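Local atomic coordinates of ribosome maturation protein SDO1 homolog (Methanothermobacter thermautotrophicus, PDB entry 2WBM), a protein that probably binds RNA and takes part in ribosome maturation, as an archaeal homologue of the Shwachman-Bodian-Diamond syndrome protein. Residues A[116-119]-A[120-123]; A[132-135]-A[136-139]. One frame throughout, in Å; residues are numbered along the deposited sequence. Where two conformers were deposited one is given.

Contact 1: residues A[116-119]-A[120-123]; sequences MIED and KRLK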
loop_
_atom_site.group_PDB
_atom_site.type_symbol
_atom_site.label_atom_id
_atom_site.label_comp_id
_atom_site.label_asym_id
_atom_site.label_seq_id
_atom_site.Cartn_x
_atom_site.Cartn_y
_atom_site.Cartn_z
ATOM N N MET A 116 11.178 -8.079 1.417
ATOM C CA MET A 116 9.822 -7.628 1.732
ATOM C C MET A 116 9.798 -6.516 2.780
ATOM O O MET A 116 9.048 -5.538 2.630
ATOM C CB MET A 116 8.935 -8.802 2.150
ATOM C CG MET A 116 8.674 -9.785 0.990
ATOM S SD MET A 116 8.027 -11.387 1.542
ATOM C CE MET A 116 6.274 -11.037 1.727
ATOM N N ILE A 117 10.597 -6.658 3.837
ATOM C CA ILE A 117 10.694 -5.592 4.838
ATOM C C ILE A 117 11.185 -4.299 4.186
ATOM O O ILE A 117 10.591 -3.242 4.402
ATOM C CB ILE A 117 11.597 -5.967 6.034
ATOM C CG1 ILE A 117 10.896 -7.041 6.879
ATOM C CG2 ILE A 117 11.893 -4.712 6.904
ATOM C CD1 ILE A 117 11.806 -7.642 7.973
ATOM N N GLU A 118 12.245 -4.388 3.387
ATOM C CA GLU A 118 12.825 -3.200 2.771
ATOM C C GLU A 118 11.808 -2.520 1.850
ATOM O O GLU A 118 11.640 -1.298 1.905
ATOM C CB GLU A 118 14.112 -3.545 2.015
ATOM C CG GLU A 118 14.897 -2.312 1.472
ATOM C CD GLU A 118 14.936 -1.112 2.447
ATOM O OE1 GLU A 118 15.362 -1.263 3.623
ATOM O OE2 GLU A 118 14.537 -0.002 2.027
ATOM N N ASP A 119 11.122 -3.329 1.038
ATOM C CA ASP A 119 10.108 -2.838 0.113
ATOM C C ASP A 119 8.978 -2.132 0.870
ATOM O O ASP A 119 8.591 -1.006 0.506
ATOM C CB ASP A 119 9.548 -3.982 -0.735
ATOM C CG ASP A 119 8.456 -3.517 -1.707
ATOM O OD1 ASP A 119 8.779 -2.809 -2.693
ATOM O OD2 ASP A 119 7.273 -3.859 -1.475
ATOM N N LYS A 120 8.457 -2.785 1.910
ATOM C CA LYS A 120 7.362 -2.212 2.679
ATOM C C LYS A 120 7.793 -0.999 3.489
ATOM O O LYS A 120 7.040 -0.035 3.585
ATOM C CB LYS A 120 6.663 -3.265 3.540
ATOM C CG LYS A 120 5.904 -4.261 2.656
ATOM C CD LYS A 120 4.954 -5.117 3.413
ATOM C CE LYS A 120 4.097 -5.960 2.458
ATOM N NZ LYS A 120 4.892 -7.068 1.828
ATOM N N ARG A 121 9.009 -1.034 4.039
ATOM C CA ARG A 121 9.557 0.102 4.792
ATOM C C ARG A 121 9.510 1.371 3.938
ATOM O O ARG A 121 9.015 2.417 4.371
ATOM C CB ARG A 121 10.999 -0.195 5.231
ATOM C CG ARG A 121 11.635 0.862 6.126
ATOM C CD ARG A 121 13.105 0.545 6.422
ATOM N NE ARG A 121 13.966 0.869 5.289
ATOM C CZ ARG A 121 14.473 2.075 5.049
ATOM N NH1 ARG A 121 14.231 3.083 5.876
ATOM N NH2 ARG A 121 15.236 2.268 3.984
ATOM N N LEU A 122 10.022 1.276 2.712
ATOM C CA LEU A 122 10.041 2.443 1.829
ATOM C C LEU A 122 8.627 2.904 1.476
ATOM O O LEU A 122 8.349 4.103 1.477
ATOM C CB LEU A 122 10.876 2.188 0.564
ATOM C CG LEU A 122 10.944 3.370 -0.430
ATOM C CD1 LEU A 122 11.617 4.624 0.168
ATOM C CD2 LEU A 122 11.608 2.978 -1.755
ATOM N N LYS A 123 7.733 1.955 1.192
ATOM C CA LYS A 123 6.354 2.301 0.820
ATOM C C LYS A 123 5.616 2.966 1.988
ATOM O O LYS A 123 4.853 3.920 1.785
ATOM C CB LYS A 123 5.603 1.063 0.319
ATOM C CG LYS A 123 6.091 0.604 -1.033
ATOM C CD LYS A 123 5.461 -0.703 -1.452
ATOM C CE LYS A 123 5.853 -1.028 -2.889
ATOM N NZ LYS A 123 5.659 -2.480 -3.185
HETATM O O HOH W 1 6.631 -6.256 -0.314
#
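Glu118 and Arg121, one helical turn apart, lie side by side and point the same way, joined by a two-pronged salt bridge in the conformer described; a second is modelled for Arg121. Arg121 presents its guanidinium side-on: NE donates to Glu118 OE1 at 3.0 Å, close to the guanidinium plane, and NH2 reaches Glu118 OE2 at 3.1 Å on that oxygen's syn lone pair. The carboxylate and guanidinium planes are turned 58° apart, so the fork is twisted rather than flat. Both chains leave the helix with CG opposite the backbone N and then bend, Glu118 at chi2 (40°) and Arg121 at chi3 (77°), which folds the charged ends together. Arg121 NH1 goes on to a salt bridge with Glu147. An alanine in place of Glu118 removes both acceptors, and the guanidinium, left to Glu147 through NH1, would probably be freer to turn.

Asp119, the next residue, pairs with Lys123 four positions on. Lys123 stays extended beyond CG and brings NZ to the syn lone pair of Asp119 OD2 at 2.7 Å; its bond to OD1 is weak. Asp119 OD2 also accepts from a water at 2.7 Å, which in turn accepts from Lys120 NZ at 2.9 Å. Lys120, packed on Val157 and Val163, also donates from NZ to Pro159 O. Regular i to i+4 backbone bonds run through 116-123, and i/i+3 and i/i+4 salt bridges of this kind are typical of alpha-helices.

Contact 2: residues A[132-135]-A[136-139]; sequences AINP and QNGL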
loop_
_atom_site.group_PDB
_atom_site.type_symbol
_atom_site.label_atom_id
_atom_site.label_comp_id
_atom_site.label_asym_id
_atom_site.label_seq_id
_atom_site.Cartn_x
_atom_site.Cartn_y
_atom_site.Cartn_z
ATOM N N ALA A 132 0.586 12.973 5.358
ATOM C CA ALA A 132 0.722 13.653 6.646
ATOM C C ALA A 132 1.040 15.141 6.543
ATOM O O ALA A 132 1.617 15.608 5.557
ATOM C CB ALA A 132 1.768 12.972 7.501
ATOM N N ILE A 133 0.636 15.875 7.572
ATOM C CA ILE A 133 1.144 17.222 7.810
ATOM C C ILE A 133 1.614 17.328 9.250
ATOM O O ILE A 133 1.304 16.473 10.078
ATOM C CB ILE A 133 0.083 18.313 7.556
ATOM C CG1 ILE A 133 -1.108 18.151 8.516
ATOM C CG2 ILE A 133 -0.337 18.314 6.080
ATOM C CD1 ILE A 133 -1.970 19.411 8.667
ATOM N N ASN A 134 2.391 18.368 9.522
ATOM C CA ASN A 134 2.700 18.791 10.867
ATOM C C ASN A 134 1.530 19.683 11.279
ATOM O O ASN A 134 1.359 20.760 10.708
ATOM C CB ASN A 134 4.012 19.586 10.844
ATOM C CG ASN A 134 4.433 20.084 12.212
ATOM O OD1 ASN A 134 3.612 20.258 13.114
ATOM N ND2 ASN A 134 5.727 20.335 12.367
ATOM N N PRO A 135 0.699 19.231 12.245
ATOM C CA PRO A 135 -0.485 20.026 12.602
ATOM C C PRO A 135 -0.160 21.392 13.206
ATOM O O PRO A 135 -1.038 22.258 13.245
ATOM C CB PRO A 135 -1.229 19.144 13.616
ATOM C CG PRO A 135 -0.220 18.156 14.100
ATOM C CD PRO A 135 0.727 17.941 12.958
ATOM N N GLN A 136 1.084 21.590 13.643
ATOM C CA GLN A 136 1.505 22.869 14.231
ATOM C C GLN A 136 1.655 24.006 13.210
ATOM O O GLN A 136 1.433 25.169 13.543
ATOM C CB GLN A 136 2.807 22.707 15.012
ATOM C CG GLN A 136 2.730 21.741 16.189
ATOM C CD GLN A 136 4.083 21.504 16.846
ATOM O OE1 GLN A 136 5.134 21.822 16.281
ATOM N NE2 GLN A 136 4.061 20.935 18.043
ATOM N N ASN A 137 2.046 23.675 11.982
ATOM C CA ASN A 137 2.242 24.692 10.949
ATOM C C ASN A 137 1.531 24.393 9.624
ATOM O O ASN A 137 1.563 25.215 8.707
ATOM C CB ASN A 137 3.738 24.958 10.715
ATOM C CG ASN A 137 4.505 23.721 10.258
ATOM O OD1 ASN A 137 3.925 22.715 9.828
ATOM N ND2 ASN A 137 5.828 23.798 10.344
ATOM N N GLY A 138 0.909 23.217 9.533
ATOM C CA GLY A 138 0.173 22.801 8.332
ATOM C C GLY A 138 1.029 22.281 7.186
ATOM O O GLY A 138 0.503 21.960 6.109
ATOM N N LEU A 139 2.337 22.181 7.416
ATOM C CA LEU A 139 3.301 21.822 6.367
ATOM C C LEU A 139 3.582 20.311 6.273
ATOM O O LEU A 139 3.356 19.577 7.237
ATOM C CB LEU A 139 4.615 22.580 6.578
ATOM C CG LEU A 139 4.555 24.109 6.539
ATOM C CD1 LEU A 139 5.908 24.708 6.911
ATOM C CD2 LEU A 139 4.077 24.617 5.174
#
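Asn134 meets the segment 136-139 with its backbone and its side chain alike. Asn134 O takes two donors: Asn137 N at 3.3 Å, from above the carbonyl plane, which closes a type I beta turn over 134-137, and Gly138 N at 2.8 Å, almost straight in line with the C=O, which extends the turn to the same carbonyl. Asn134 N donates to Leu139 O at 2.8 Å. The side chain adds a fourth bond, since CG lies opposite the backbone N (chi1 180°) and Asn134 OD1 thereby accepts from Gln136 N at 2.9 Å, an Asx turn across Pro135.

Asn137 forms a second Asx turn, its OD1 accepting from Leu139 N at 2.9 Å from above the amide plane. Asn137 OD1 also packs on Asn134 CB at 3.3 Å, the two side chains crossing at about a right angle. Gly138 has positive phi (79°), a backbone shape that favours glycine. Ile133 CA makes a CH...O contact with Leu139 O at 3.3 Å, and its CG2 sits beside Gly138 O.

Farther out, Ile133 pairs through its backbone with Lys181 of strand 181-191, and Gly138 O accepts from Gln231 NE2. The chemistry is consistent with a turn held by neutral hydrogen bonds, with proline and glycine at positions that suit its backbone.

Both contacts are local and lie mainly at the surface, with one buried residue among those touching in each: Lys120 in contact 1 and Ile133 in contact 2. Contact 1 stays within one element, helix 110-131, its centre about 10 Å from the centre of the chain; contact 2 belongs to the short strand 132-133 that follows it and the loop leading to helix 143-152, its centre about 22 Å from the centre of the chain. The centres of the two contacts are 25 Å apart and they do not touch. In the helix the backbone bonds repeat regularly, and charged side chains pair along the helix and reach its neighbours. In the turn that regularity is gone, and neutral asparagine side chains bond to the backbone itself.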